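Local coordinates for Cry23AA1 (Bacillus thuringiensis, PDB 4RHZ), which binds a zinc ion, pairs with Cry37Aa1 in a binary toxin and, as an aerolysin-family protein, probably acts by forming pores in membranes of target cells, at residues N11-E16 with A195-N200; N52-K57 with F73-T78; A116-S121 with G217-A222; N200-N205 with A211-S216. One frame throughout, in Å; residues are numbered along the deposited sequence.

Contact 1 of 4, residues N11-E16 with A195-N200; sequences NNYMKE and ADYNPN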
loop_
_atom_site.group_PDB
_atom_site.type_symbol
_atom_site.label_atom_id
_atom_site.label_comp_id
_atom_site.label_asym_id
_atom_site.label_seq_id
_atom_site.Cartn_x
_atom_site.Cartn_y
_atom_site.Cartn_z
ATOM N N ASN A 11 -36.744 -20.757 -4.919
ATOM C CA ASN A 11 -37.116 -22.087 -4.536
ATOM C C ASN A 11 -37.639 -22.020 -3.080
ATOM O O ASN A 11 -38.683 -22.609 -2.751
ATOM C CB ASN A 11 -35.915 -23.012 -4.716
ATOM C CG ASN A 11 -36.205 -24.443 -4.412
ATOM O OD1 ASN A 11 -36.392 -24.827 -3.246
ATOM N ND2 ASN A 11 -36.158 -25.287 -5.447
ATOM N N ASN A 12 -36.955 -21.260 -2.228
ATOM C CA ASN A 12 -37.313 -21.308 -0.818
ATOM C C ASN A 12 -38.646 -20.578 -0.569
ATOM O O ASN A 12 -39.455 -21.023 0.211
ATOM C CB ASN A 12 -36.173 -20.817 0.114
ATOM C CG ASN A 12 -36.575 -20.844 1.606
ATOM O OD1 ASN A 12 -36.743 -21.915 2.240
ATOM N ND2 ASN A 12 -36.734 -19.654 2.174
ATOM N N TYR A 13 -38.836 -19.466 -1.248
ATOM C CA TYR A 13 -40.037 -18.718 -1.212
ATOM C C TYR A 13 -41.250 -19.606 -1.634
ATOM O O TYR A 13 -42.289 -19.692 -0.916
ATOM C CB TYR A 13 -39.858 -17.547 -2.154
ATOM C CG TYR A 13 -41.126 -16.799 -2.453
ATOM C CD1 TYR A 13 -41.498 -15.685 -1.695
ATOM C CD2 TYR A 13 -41.952 -17.187 -3.513
ATOM C CE1 TYR A 13 -42.653 -14.973 -1.987
ATOM C CE2 TYR A 13 -43.124 -16.469 -3.820
ATOM C CZ TYR A 13 -43.471 -15.384 -3.049
ATOM O OH TYR A 13 -44.631 -14.696 -3.326
ATOM N N MET A 14 -41.105 -20.307 -2.757
ATOM C CA MET A 14 -42.183 -21.114 -3.215
ATOM C C MET A 14 -42.548 -22.194 -2.208
ATOM O O MET A 14 -43.713 -22.514 -2.050
ATOM C CB MET A 14 -41.868 -21.766 -4.553
ATOM C CG MET A 14 -41.933 -20.857 -5.740
ATOM S SD MET A 14 -43.517 -20.016 -6.043
ATOM C CE MET A 14 -44.383 -21.430 -6.746
ATOM N N LYS A 15 -41.565 -22.829 -1.603
ATOM C CA LYS A 15 -41.862 -23.886 -0.656
ATOM C C LYS A 15 -42.537 -23.322 0.590
ATOM O O LYS A 15 -43.443 -23.928 1.099
ATOM C CB LYS A 15 -40.636 -24.666 -0.272
ATOM C CG LYS A 15 -40.136 -25.527 -1.419
ATOM C CD LYS A 15 -38.969 -26.454 -1.054
ATOM C CE LYS A 15 -38.496 -27.165 -2.316
ATOM N NZ LYS A 15 -37.237 -27.969 -2.138
ATOM N N GLU A 16 -42.109 -22.156 1.046
ATOM C CA GLU A 16 -42.641 -21.628 2.272
ATOM C C GLU A 16 -44.041 -21.095 2.078
ATOM O O GLU A 16 -44.896 -21.269 2.953
ATOM C CB GLU A 16 -41.750 -20.525 2.877
ATOM C CG GLU A 16 -40.475 -21.151 3.535
ATOM C CD GLU A 16 -39.561 -20.113 4.179
ATOM O OE1 GLU A 16 -39.775 -18.881 3.973
ATOM O OE2 GLU A 16 -38.653 -20.539 4.927
ATOM N N ALA A 195 -37.139 -9.420 -2.424
ATOM C CA ALA A 195 -36.487 -8.494 -1.479
ATOM C C ALA A 195 -37.465 -8.107 -0.340
ATOM O O ALA A 195 -37.093 -8.103 0.835
ATOM C CB ALA A 195 -35.943 -7.256 -2.236
ATOM N N ASP A 196 -38.729 -7.841 -0.667
ATOM C CA ASP A 196 -39.738 -7.679 0.379
ATOM C C ASP A 196 -39.894 -8.922 1.232
ATOM O O ASP A 196 -40.149 -8.827 2.438
ATOM C CB ASP A 196 -41.104 -7.337 -0.218
ATOM C CG ASP A 196 -41.109 -6.006 -0.930
ATOM O OD1 ASP A 196 -40.313 -5.134 -0.530
ATOM O OD2 ASP A 196 -41.890 -5.846 -1.897
ATOM N N TYR A 197 -39.766 -10.105 0.639
ATOM C CA TYR A 197 -39.969 -11.309 1.438
ATOM C C TYR A 197 -38.819 -11.559 2.390
ATOM O O TYR A 197 -39.017 -12.065 3.508
ATOM C CB TYR A 197 -40.126 -12.501 0.535
ATOM C CG TYR A 197 -40.485 -13.795 1.223
ATOM C CD1 TYR A 197 -41.788 -14.013 1.677
ATOM C CD2 TYR A 197 -39.563 -14.828 1.357
ATOM C CE1 TYR A 197 -42.158 -15.203 2.290
ATOM C CE2 TYR A 197 -39.916 -16.058 1.965
ATOM C CZ TYR A 197 -41.230 -16.228 2.427
ATOM O OH TYR A 197 -41.661 -17.392 3.039
ATOM N N ASN A 198 -37.595 -11.285 1.934
ATOM C CA ASN A 198 -36.407 -11.674 2.725
ATOM C C ASN A 198 -35.382 -10.557 2.673
ATOM O O ASN A 198 -34.730 -10.371 1.646
ATOM C CB ASN A 198 -35.803 -12.948 2.184
ATOM C CG ASN A 198 -34.673 -13.457 3.040
ATOM O OD1 ASN A 198 -34.078 -12.700 3.807
ATOM N ND2 ASN A 198 -34.385 -14.750 2.937
ATOM N N PRO A 199 -35.275 -9.780 3.777
ATOM C CA PRO A 199 -34.477 -8.588 3.743
ATOM C C PRO A 199 -32.981 -8.937 3.988
ATOM O O PRO A 199 -32.146 -8.039 3.956
ATOM C CB PRO A 199 -35.067 -7.755 4.897
ATOM C CG PRO A 199 -35.297 -8.809 6.005
ATOM C CD PRO A 199 -35.814 -10.040 5.147
ATOM N N ASN A 200 -32.669 -10.216 4.194
ATOM C CA ASN A 200 -31.303 -10.691 4.493
ATOM C C ASN A 200 -30.541 -11.236 3.292
ATOM O O ASN A 200 -29.710 -12.100 3.455
ATOM C CB ASN A 200 -31.351 -11.799 5.565
ATOM C CG ASN A 200 -31.992 -11.323 6.864
ATOM O OD1 ASN A 200 -32.942 -11.924 7.359
ATOM N ND2 ASN A 200 -31.493 -10.205 7.397
#
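Y13 and Y197 mark the closest backbone approach between N11-E16, an inner part of helix 6-18, and A195-N200, where helix 191-197 runs out; Y13 CA and Y197 CA are 7.9 Å apart, so side chains alone bridge the gap. The rings of Y13 and Y197 form a T-shaped (edge-to-face) pair: the ring centroids lie 4.9 Å apart and the ring planes stand at 79°. Y13 supplies the edge, its CD1 sitting over the centre of the Y197 ring, with Y197 CG as nearest atom at 3.6 Å. In both tyrosines CG lies anti to the backbone N, which carries each ring across to the other helix. The contact thus packs the N-terminal helix against the short helix that follows strand 182-190; the same strand carries V189, which Y13 also touches. At the far end of its ring Y197 donates from OH to E16 OE1, 2.6 Å away, and OE1 receives the bond on the lone pair that faces away from OE2. The carboxylate and ring planes are 56° apart, and the E16 chain is extended beyond CG. Because E16 CB also lies 3.1 Å from Y197 OH, the hydroxyl rests against the root of the chain as well as its end. N12 ND2 reaches E16 OE2 by a weak bond of 3.5 Å, while N198 OD1 closes an Asx turn by accepting from N200 N.

Contact 2 of 4, residues N52-K57 with F73-T78; sequences NQLTTK and FTWTET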
loop_
_atom_site.group_PDB
_atom_site.type_symbol
_atom_site.label_atom_id
_atom_site.label_comp_id
_atom_site.label_asym_id
_atom_site.label_seq_id
_atom_site.Cartn_x
_atom_site.Cartn_y
_atom_site.Cartn_z
ATOM N N ASN A 52 12.956 1.986 0.375
ATOM C CA ASN A 52 13.834 0.961 0.814
ATOM C C ASN A 52 15.179 1.121 0.066
ATOM O O ASN A 52 15.225 1.208 -1.167
ATOM C CB ASN A 52 13.244 -0.443 0.447
ATOM C CG ASN A 52 11.959 -0.736 1.267
ATOM O OD1 ASN A 52 12.030 -1.159 2.443
ATOM N ND2 ASN A 52 10.829 -0.276 0.734
ATOM N N GLN A 53 16.259 1.060 0.805
ATOM C CA GLN A 53 17.530 1.081 0.189
ATOM C C GLN A 53 18.002 -0.310 -0.165
ATOM O O GLN A 53 18.056 -1.193 0.703
ATOM C CB GLN A 53 18.505 1.751 1.131
ATOM C CG GLN A 53 19.694 2.174 0.373
ATOM C CD GLN A 53 20.905 2.000 1.146
ATOM O OE1 GLN A 53 21.419 0.873 1.271
ATOM N NE2 GLN A 53 21.419 3.139 1.706
ATOM N N LEU A 54 18.349 -0.515 -1.438
ATOM C CA LEU A 54 18.762 -1.845 -1.920
ATOM C C LEU A 54 20.233 -2.151 -1.939
ATOM O O LEU A 54 20.606 -3.176 -1.327
ATOM C CB LEU A 54 18.176 -2.192 -3.295
ATOM C CG LEU A 54 16.649 -1.919 -3.275
ATOM C CD1 LEU A 54 16.175 -1.996 -4.686
ATOM C CD2 LEU A 54 15.887 -2.912 -2.340
ATOM N N THR A 55 21.054 -1.327 -2.649
ATOM C CA THR A 55 22.529 -1.424 -2.573
ATOM C C THR A 55 23.023 -0.054 -2.813
ATOM O O THR A 55 22.266 0.826 -3.205
ATOM C CB THR A 55 23.201 -2.024 -3.790
ATOM O OG1 THR A 55 22.265 -2.188 -4.843
ATOM C CG2 THR A 55 24.033 -3.181 -3.514
ATOM N N THR A 56 24.332 0.095 -2.643
ATOM C CA THR A 56 24.959 1.334 -2.913
ATOM C C THR A 56 26.241 1.100 -3.715
ATOM O O THR A 56 26.921 0.046 -3.614
ATOM C CB THR A 56 25.284 2.095 -1.607
ATOM O OG1 THR A 56 26.223 1.290 -0.916
ATOM C CG2 THR A 56 24.090 2.203 -0.697
ATOM N N LYS A 57 26.565 2.113 -4.501
ATOM C CA LYS A 57 27.798 2.096 -5.255
ATOM C C LYS A 57 28.600 3.313 -4.801
ATOM O O LYS A 57 28.089 4.456 -4.824
ATOM C CB LYS A 57 27.466 2.138 -6.749
ATOM C CG LYS A 57 27.037 0.777 -7.247
ATOM C CD LYS A 57 26.896 0.596 -8.711
ATOM C CE LYS A 57 26.480 -0.894 -8.982
ATOM N NZ LYS A 57 26.297 -1.165 -10.431
ATOM N N PHE A 73 22.238 0.574 -11.895
ATOM C CA PHE A 73 21.626 -0.331 -10.938
ATOM C C PHE A 73 20.600 -1.179 -11.631
ATOM O O PHE A 73 19.905 -0.743 -12.569
ATOM C CB PHE A 73 20.908 0.470 -9.868
ATOM C CG PHE A 73 21.820 1.285 -9.038
ATOM C CD1 PHE A 73 21.932 2.655 -9.246
ATOM C CD2 PHE A 73 22.567 0.688 -8.058
ATOM C CE1 PHE A 73 22.779 3.424 -8.447
ATOM C CE2 PHE A 73 23.427 1.438 -7.254
ATOM C CZ PHE A 73 23.524 2.820 -7.448
ATOM N N THR A 74 20.488 -2.385 -11.148
ATOM C CA THR A 74 19.420 -3.200 -11.597
ATOM C C THR A 74 18.720 -3.890 -10.423
ATOM O O THR A 74 19.357 -4.326 -9.473
ATOM C CB THR A 74 19.942 -4.165 -12.651
ATOM O OG1 THR A 74 18.858 -4.500 -13.508
ATOM C CG2 THR A 74 20.548 -5.424 -12.032
ATOM N N TRP A 75 17.400 -3.997 -10.499
ATOM C CA TRP A 75 16.698 -4.758 -9.491
ATOM C C TRP A 75 15.425 -5.448 -10.010
ATOM O O TRP A 75 14.647 -4.869 -10.771
ATOM C CB TRP A 75 16.380 -3.870 -8.293
ATOM C CG TRP A 75 16.082 -4.652 -7.078
ATOM C CD1 TRP A 75 16.957 -5.413 -6.339
ATOM C CD2 TRP A 75 14.800 -4.779 -6.449
ATOM N NE1 TRP A 75 16.284 -6.006 -5.274
ATOM C CE2 TRP A 75 14.961 -5.627 -5.328
ATOM C CE3 TRP A 75 13.530 -4.241 -6.721
ATOM C CZ2 TRP A 75 13.891 -5.952 -4.471
ATOM C CZ3 TRP A 75 12.457 -4.566 -5.869
ATOM C CH2 TRP A 75 12.644 -5.409 -4.759
ATOM N N THR A 76 15.240 -6.698 -9.623
ATOM C CA THR A 76 14.058 -7.444 -10.060
ATOM C C THR A 76 13.129 -7.666 -8.864
ATOM O O THR A 76 13.506 -8.301 -7.899
ATOM C CB THR A 76 14.396 -8.757 -10.798
ATOM O OG1 THR A 76 15.401 -9.449 -10.059
ATOM C CG2 THR A 76 14.925 -8.487 -12.157
ATOM N N GLU A 77 11.978 -7.022 -8.915
ATOM C CA GLU A 77 10.968 -7.110 -7.854
ATOM C C GLU A 77 9.901 -8.103 -8.310
ATOM O O GLU A 77 9.544 -8.186 -9.500
ATOM C CB GLU A 77 10.280 -5.771 -7.604
ATOM C CG GLU A 77 9.306 -5.299 -8.757
ATOM C CD GLU A 77 8.253 -4.277 -8.260
ATOM O OE1 GLU A 77 8.591 -3.568 -7.264
ATOM O OE2 GLU A 77 7.126 -4.202 -8.826
ATOM N N THR A 78 9.436 -8.893 -7.372
ATOM C CA THR A 78 8.374 -9.826 -7.695
ATOM C C THR A 78 7.219 -9.253 -6.983
ATOM O O THR A 78 7.304 -8.981 -5.792
ATOM C CB THR A 78 8.666 -11.284 -7.276
ATOM O OG1 THR A 78 9.650 -11.838 -8.176
ATOM C CG2 THR A 78 7.370 -12.153 -7.404
#
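L54 lays its CD1 methyl over one face of the W75 indole, 3.6 Å from the centroid of the five-membered ring and 14° off the ring normal, a CH-pi contact. CD2 of the same leucine comes no nearer than 4.1 Å, to W75 CE2, so one branch does most of the touching. W75 presents this face with CG anti to its backbone N (chi1 -161°); on the opposite face E77 N sits above the rim of the ring. The strands run roughly antiparallel, at 147°, but their axes stay 8.9 Å apart and no hydrogen bond crosses, which identifies non-adjacent strands of one curled sheet packing across by side chains. Each pairs elsewhere: L54, T55 and K57 bond through their backbones to strand 146-179, and F73 to D136 of strand 126-142, in the elongated beta architecture of the aerolysin family. Further along, the K57 chain runs alongside F73, the two pointing opposite ways, with K57 CG 3.7 Å from F73 CE2. The lysine chain, extended beyond CG, carries NZ past the ring to a hydrogen bond with S72 O. F73 is buried and also stacks with Y152. The side chain of W75 lies about 8 Å from those of the zinc ligands H79 and H132.

Contact 3 of 4, residues A116-S121 with G217-A222; sequences AEYNYS and GFIEGA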
loop_
_atom_site.group_PDB
_atom_site.type_symbol
_atom_site.label_atom_id
_atom_site.label_comp_id
_atom_site.label_asym_id
_atom_site.label_seq_id
_atom_site.Cartn_x
_atom_site.Cartn_y
_atom_site.Cartn_z
ATOM N N ALA A 116 -9.318 -4.867 -12.252
ATOM C CA ALA A 116 -9.636 -6.261 -11.996
ATOM C C ALA A 116 -11.017 -6.614 -12.572
ATOM O O ALA A 116 -11.865 -5.731 -12.788
ATOM C CB ALA A 116 -9.529 -6.582 -10.505
ATOM N N GLU A 117 -11.165 -7.900 -12.871
ATOM C CA GLU A 117 -12.414 -8.469 -13.279
ATOM C C GLU A 117 -13.231 -9.052 -12.104
ATOM O O GLU A 117 -12.824 -10.004 -11.446
ATOM C CB GLU A 117 -12.264 -9.529 -14.391
ATOM C CG GLU A 117 -13.630 -9.498 -15.167
ATOM C CD GLU A 117 -13.595 -10.088 -16.510
ATOM O OE1 GLU A 117 -14.696 -10.245 -17.079
ATOM O OE2 GLU A 117 -12.495 -10.401 -17.002
ATOM N N TYR A 118 -14.363 -8.434 -11.849
ATOM C CA TYR A 118 -15.324 -8.971 -10.894
ATOM C C TYR A 118 -16.470 -9.789 -11.527
ATOM O O TYR A 118 -17.327 -9.232 -12.220
ATOM C CB TYR A 118 -15.854 -7.869 -10.033
ATOM C CG TYR A 118 -14.742 -7.296 -9.193
ATOM C CD1 TYR A 118 -14.403 -7.864 -7.980
ATOM C CD2 TYR A 118 -13.983 -6.203 -9.655
ATOM C CE1 TYR A 118 -13.384 -7.332 -7.211
ATOM C CE2 TYR A 118 -12.936 -5.687 -8.900
ATOM C CZ TYR A 118 -12.645 -6.233 -7.701
ATOM O OH TYR A 118 -11.601 -5.683 -6.975
ATOM N N ASN A 119 -16.424 -11.094 -11.291
ATOM C CA ASN A 119 -17.527 -11.980 -11.615
ATOM C C ASN A 119 -18.468 -12.137 -10.390
ATOM O O ASN A 119 -18.088 -12.731 -9.375
ATOM C CB ASN A 119 -17.001 -13.325 -12.081
ATOM C CG ASN A 119 -18.183 -14.384 -12.338
ATOM O OD1 ASN A 119 -19.384 -14.181 -11.970
ATOM N ND2 ASN A 119 -17.805 -15.522 -12.908
ATOM N N TYR A 120 -19.673 -11.592 -10.494
ATOM C CA TYR A 120 -20.583 -11.486 -9.318
ATOM C C TYR A 120 -21.046 -12.804 -8.723
ATOM O O TYR A 120 -21.417 -12.855 -7.556
ATOM C CB TYR A 120 -21.798 -10.623 -9.617
ATOM C CG TYR A 120 -21.544 -9.150 -9.883
ATOM C CD1 TYR A 120 -20.400 -8.703 -10.544
ATOM C CD2 TYR A 120 -22.517 -8.211 -9.558
ATOM C CE1 TYR A 120 -20.221 -7.306 -10.838
ATOM C CE2 TYR A 120 -22.338 -6.856 -9.822
ATOM C CZ TYR A 120 -21.197 -6.425 -10.467
ATOM O OH TYR A 120 -21.080 -5.101 -10.734
ATOM N N SER A 121 -20.889 -13.867 -9.496
ATOM C CA SER A 121 -21.459 -15.183 -9.196
ATOM C C SER A 121 -20.521 -16.150 -8.508
ATOM O O SER A 121 -20.945 -17.298 -8.189
ATOM C CB SER A 121 -21.997 -15.820 -10.502
ATOM O OG SER A 121 -22.897 -14.825 -11.070
ATOM N N GLY A 217 -16.555 -6.860 -2.220
ATOM C CA GLY A 217 -15.297 -7.584 -2.501
ATOM C C GLY A 217 -14.080 -6.753 -2.173
ATOM O O GLY A 217 -14.140 -5.826 -1.347
ATOM N N PHE A 218 -12.964 -7.048 -2.826
ATOM C CA PHE A 218 -11.762 -6.234 -2.570
ATOM C C PHE A 218 -10.817 -6.138 -3.782
ATOM O O PHE A 218 -10.941 -6.918 -4.714
ATOM C CB PHE A 218 -11.052 -6.743 -1.319
ATOM C CG PHE A 218 -10.512 -8.128 -1.472
ATOM C CD1 PHE A 218 -9.221 -8.326 -1.964
ATOM C CD2 PHE A 218 -11.290 -9.250 -1.112
ATOM C CE1 PHE A 218 -8.705 -9.624 -2.111
ATOM C CE2 PHE A 218 -10.800 -10.555 -1.241
ATOM C CZ PHE A 218 -9.506 -10.758 -1.766
ATOM N N ILE A 219 -9.875 -5.185 -3.748
ATOM C CA ILE A 219 -8.722 -5.178 -4.681
ATOM C C ILE A 219 -7.508 -4.915 -3.766
ATOM O O ILE A 219 -7.531 -3.984 -2.956
ATOM C CB ILE A 219 -8.965 -4.104 -5.762
ATOM C CG1 ILE A 219 -7.813 -3.967 -6.748
ATOM C CG2 ILE A 219 -9.231 -2.696 -5.151
ATOM C CD1 ILE A 219 -7.542 -5.187 -7.457
ATOM N N GLU A 220 -6.513 -5.788 -3.780
ATOM C CA GLU A 220 -5.378 -5.614 -2.967
ATOM C C GLU A 220 -4.093 -5.887 -3.773
ATOM O O GLU A 220 -4.132 -6.562 -4.827
ATOM C CB GLU A 220 -5.437 -6.462 -1.701
ATOM C CG GLU A 220 -5.076 -7.861 -1.947
ATOM C CD GLU A 220 -4.949 -8.700 -0.665
ATOM O OE1 GLU A 220 -4.551 -8.161 0.409
ATOM O OE2 GLU A 220 -5.212 -9.920 -0.735
ATOM N N GLY A 221 -2.951 -5.380 -3.281
ATOM C CA GLY A 221 -1.670 -5.366 -4.086
ATOM C C GLY A 221 -0.470 -4.770 -3.311
ATOM O O GLY A 221 -0.650 -4.129 -2.262
ATOM N N ALA A 222 0.730 -4.967 -3.842
ATOM C CA ALA A 222 1.948 -4.423 -3.277
ATOM C C ALA A 222 2.848 -4.338 -4.483
ATOM O O ALA A 222 3.051 -5.345 -5.155
ATOM C CB ALA A 222 2.559 -5.401 -2.232
#
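Strand 111-119 of the smaller four-stranded sheet faces strand 211-235 of the main sheet here, and Y118 reaches between them to the backbone of F218. The segment axes are 9.2 Å apart at closest and run at 157°, nearly antiparallel; such spacing exceeds that of paired strands, so the contact is face-to-face packing of two sheets. Y118 OH donates to F218 O over 2.7 Å. The approach is bent: the C=O...donor angle is 112° and the hydroxyl stands above the carbonyl plane, 56° out of it. Relative to the ring, the same carbonyl oxygen lies in plane at the edge, close to CE1 as well as the hydroxyl. This sandwich-like layering, in a protein of the aerolysin family, buries the polar end of Y118 near the middle of the chain, where a backbone acceptor satisfies it. The I219 side chain runs roughly perpendicular to that of Y118 and brings its CB to 3.3 Å from Y118 OH. With CG1 anti to the backbone N, the isoleucine also extends CD1 to A116 CB, 3.9 Å away, adding an apolar touch two residues earlier on the facing strand. I219 also touches F103 and V163, while V38 and F101 pack on Y118. Where strand 111-119 ends, N119 OD1 accepts from S121 N at 2.9 Å in an Asx turn.

Contact 4 of 4, residues N200-N205 with A211-S216; sequences NLNLTN and AHFKGS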
loop_
_atom_site.group_PDB
_atom_site.type_symbol
_atom_site.label_atom_id
_atom_site.label_comp_id
_atom_site.label_asym_id
_atom_site.label_seq_id
_atom_site.Cartn_x
_atom_site.Cartn_y
_atom_site.Cartn_z
ATOM N N ASN A 200 -32.669 -10.216 4.194
ATOM C CA ASN A 200 -31.303 -10.691 4.493
ATOM C C ASN A 200 -30.541 -11.236 3.292
ATOM O O ASN A 200 -29.710 -12.100 3.455
ATOM C CB ASN A 200 -31.351 -11.799 5.565
ATOM C CG ASN A 200 -31.992 -11.323 6.864
ATOM O OD1 ASN A 200 -32.942 -11.924 7.359
ATOM N ND2 ASN A 200 -31.493 -10.205 7.397
ATOM N N LEU A 201 -30.838 -10.728 2.095
ATOM C CA LEU A 201 -30.203 -11.233 0.873
ATOM C C LEU A 201 -29.462 -10.125 0.103
ATOM O O LEU A 201 -29.210 -10.273 -1.070
ATOM C CB LEU A 201 -31.299 -11.836 -0.056
ATOM C CG LEU A 201 -32.233 -12.899 0.524
ATOM C CD1 LEU A 201 -33.227 -13.373 -0.541
ATOM C CD2 LEU A 201 -31.543 -14.089 1.121
ATOM N N ASN A 202 -29.162 -9.001 0.739
ATOM C CA ASN A 202 -28.394 -7.917 0.076
ATOM C C ASN A 202 -29.162 -7.351 -1.073
ATOM O O ASN A 202 -28.595 -6.693 -1.964
ATOM C CB ASN A 202 -26.967 -8.340 -0.375
ATOM C CG ASN A 202 -26.033 -8.675 0.818
ATOM O OD1 ASN A 202 -26.140 -8.078 1.875
ATOM N ND2 ASN A 202 -25.144 -9.650 0.644
ATOM N N LEU A 203 -30.475 -7.578 -1.049
ATOM C CA LEU A 203 -31.354 -6.972 -2.052
ATOM C C LEU A 203 -32.367 -6.093 -1.370
ATOM O O LEU A 203 -32.918 -6.481 -0.326
ATOM C CB LEU A 203 -32.132 -8.044 -2.801
ATOM C CG LEU A 203 -31.299 -9.022 -3.562
ATOM C CD1 LEU A 203 -32.061 -10.394 -3.667
ATOM C CD2 LEU A 203 -30.969 -8.380 -4.922
ATOM N N THR A 204 -32.649 -4.959 -2.003
ATOM C CA THR A 204 -33.641 -4.029 -1.509
ATOM C C THR A 204 -34.588 -3.629 -2.658
ATOM O O THR A 204 -34.167 -3.448 -3.807
ATOM C CB THR A 204 -32.961 -2.713 -0.938
ATOM O OG1 THR A 204 -32.029 -2.248 -1.898
ATOM C CG2 THR A 204 -32.222 -2.956 0.369
ATOM N N ASN A 205 -35.859 -3.455 -2.327
ATOM C CA ASN A 205 -36.908 -3.045 -3.277
ATOM C C ASN A 205 -36.769 -1.553 -3.424
ATOM O O ASN A 205 -36.961 -0.822 -2.472
ATOM C CB ASN A 205 -38.267 -3.364 -2.635
ATOM C CG ASN A 205 -39.447 -3.149 -3.563
ATOM O OD1 ASN A 205 -39.361 -2.473 -4.632
ATOM N ND2 ASN A 205 -40.591 -3.778 -3.167
ATOM N N ALA A 211 -35.094 -4.136 -8.144
ATOM C CA ALA A 211 -34.331 -4.519 -6.946
ATOM C C ALA A 211 -32.877 -4.143 -7.141
ATOM O O ALA A 211 -32.304 -4.306 -8.250
ATOM C CB ALA A 211 -34.483 -6.034 -6.588
ATOM N N HIS A 212 -32.275 -3.650 -6.064
ATOM C CA HIS A 212 -30.881 -3.251 -6.089
ATOM C C HIS A 212 -30.087 -4.291 -5.348
ATOM O O HIS A 212 -30.440 -4.639 -4.191
ATOM C CB HIS A 212 -30.677 -1.889 -5.432
ATOM C CG HIS A 212 -29.246 -1.420 -5.442
ATOM N ND1 HIS A 212 -28.631 -0.917 -6.571
ATOM C CD2 HIS A 212 -28.324 -1.342 -4.447
ATOM C CE1 HIS A 212 -27.387 -0.568 -6.278
ATOM N NE2 HIS A 212 -27.179 -0.808 -4.991
ATOM N N PHE A 213 -29.008 -4.783 -5.978
ATOM C CA PHE A 213 -28.084 -5.689 -5.238
ATOM C C PHE A 213 -26.834 -4.943 -4.760
ATOM O O PHE A 213 -26.140 -4.337 -5.566
ATOM C CB PHE A 213 -27.679 -6.927 -6.046
ATOM C CG PHE A 213 -26.659 -7.752 -5.358
ATOM C CD1 PHE A 213 -27.034 -8.588 -4.334
ATOM C CD2 PHE A 213 -25.277 -7.641 -5.689
ATOM C CE1 PHE A 213 -26.108 -9.331 -3.644
ATOM C CE2 PHE A 213 -24.320 -8.389 -5.019
ATOM C CZ PHE A 213 -24.706 -9.233 -4.000
ATOM N N LYS A 214 -26.551 -5.041 -3.468
ATOM C CA LYS A 214 -25.406 -4.397 -2.836
ATOM C C LYS A 214 -24.554 -5.432 -2.176
ATOM O O LYS A 214 -24.835 -5.859 -1.046
ATOM C CB LYS A 214 -25.855 -3.404 -1.777
ATOM C CG LYS A 214 -24.628 -2.743 -1.052
ATOM C CD LYS A 214 -24.847 -1.290 -0.731
ATOM C CE LYS A 214 -23.564 -0.678 -0.086
ATOM N NZ LYS A 214 -23.547 0.838 -0.197
ATOM N N GLY A 215 -23.542 -5.904 -2.898
ATOM C CA GLY A 215 -22.620 -6.871 -2.309
ATOM C C GLY A 215 -21.222 -6.286 -2.118
ATOM O O GLY A 215 -21.034 -5.060 -2.091
ATOM N N SER A 216 -20.219 -7.145 -2.031
ATOM C CA SER A 216 -18.903 -6.607 -1.780
ATOM C C SER A 216 -17.732 -7.475 -2.252
ATOM O O SER A 216 -17.881 -8.678 -2.617
ATOM C CB SER A 216 -18.792 -6.278 -0.284
ATOM O OG SER A 216 -18.653 -7.497 0.389
HETATM O O HOH W 1 -29.496 -3.605 -1.764
#
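N202 starts its contact at CB, which lies 3.3 Å from K214 O and 3.5 Å from F213 CE1; CG passes K214 O at 3.6 Å, OD1 stays a little farther from that carbonyl, and ND2 ends at a weak hydrogen bond to E87 OE2. Its backbone does the firmer work, N202 O accepting from K214 N at 3.0 Å with an N-H...acceptor angle of 171°. Beyond it, strand 203-205 pairs with strand 211-235 as a beta hairpin. L203 with F213 and N205 with A211 are antiparallel non-hydrogen-bonded pairs; T204 with H212 between them is the hydrogen-bonded pair, joined by two bonds, T204 N to H212 O and H212 N to T204 O. On the face bearing L203 and F213, L203 CD2 meets F213 CB at 3.8 Å and sits in plane at the edge of the ring. T204 and H212 lie side by side on the other face. T204 OG1, set between its backbone N and carbonyl carbon (chi1 49°), shares a water with H212 O; this water is 2.9 Å from OG1 and donates to the carbonyl at 2.8 Å. H212 O therefore accepts both a backbone N-H and a water, and the H212 ring is fixed at both nitrogens, NE2 to E166 and ND1 to D168. Two carboxylates at one imidazole would tend to stabilise its doubly protonated form.

Contact 3 is the buried one, its centre about 6 Å from the centre of the chain; contact 4 is partly buried, and contacts 1 and 2 lie at the surface on opposite sides of the chain's centre, their own centres about 58 Å apart. Contacts 3 and 4 use successive parts of strand 211-235, which neighbours strand 67-90 of contact 2 in the main sheet. Contact 4 alone joins paired strands through regular backbone bonds. Contact 2 packs non-adjacent strands of that sheet wholly without hydrogen bonds, whereas contact 3 joins separate sheets around one. Contact 1, between helices, combines aromatic and carboxylate chemistry. It shares N200 with contact 4, and D196 OD1 probably accepts from N205 ND2.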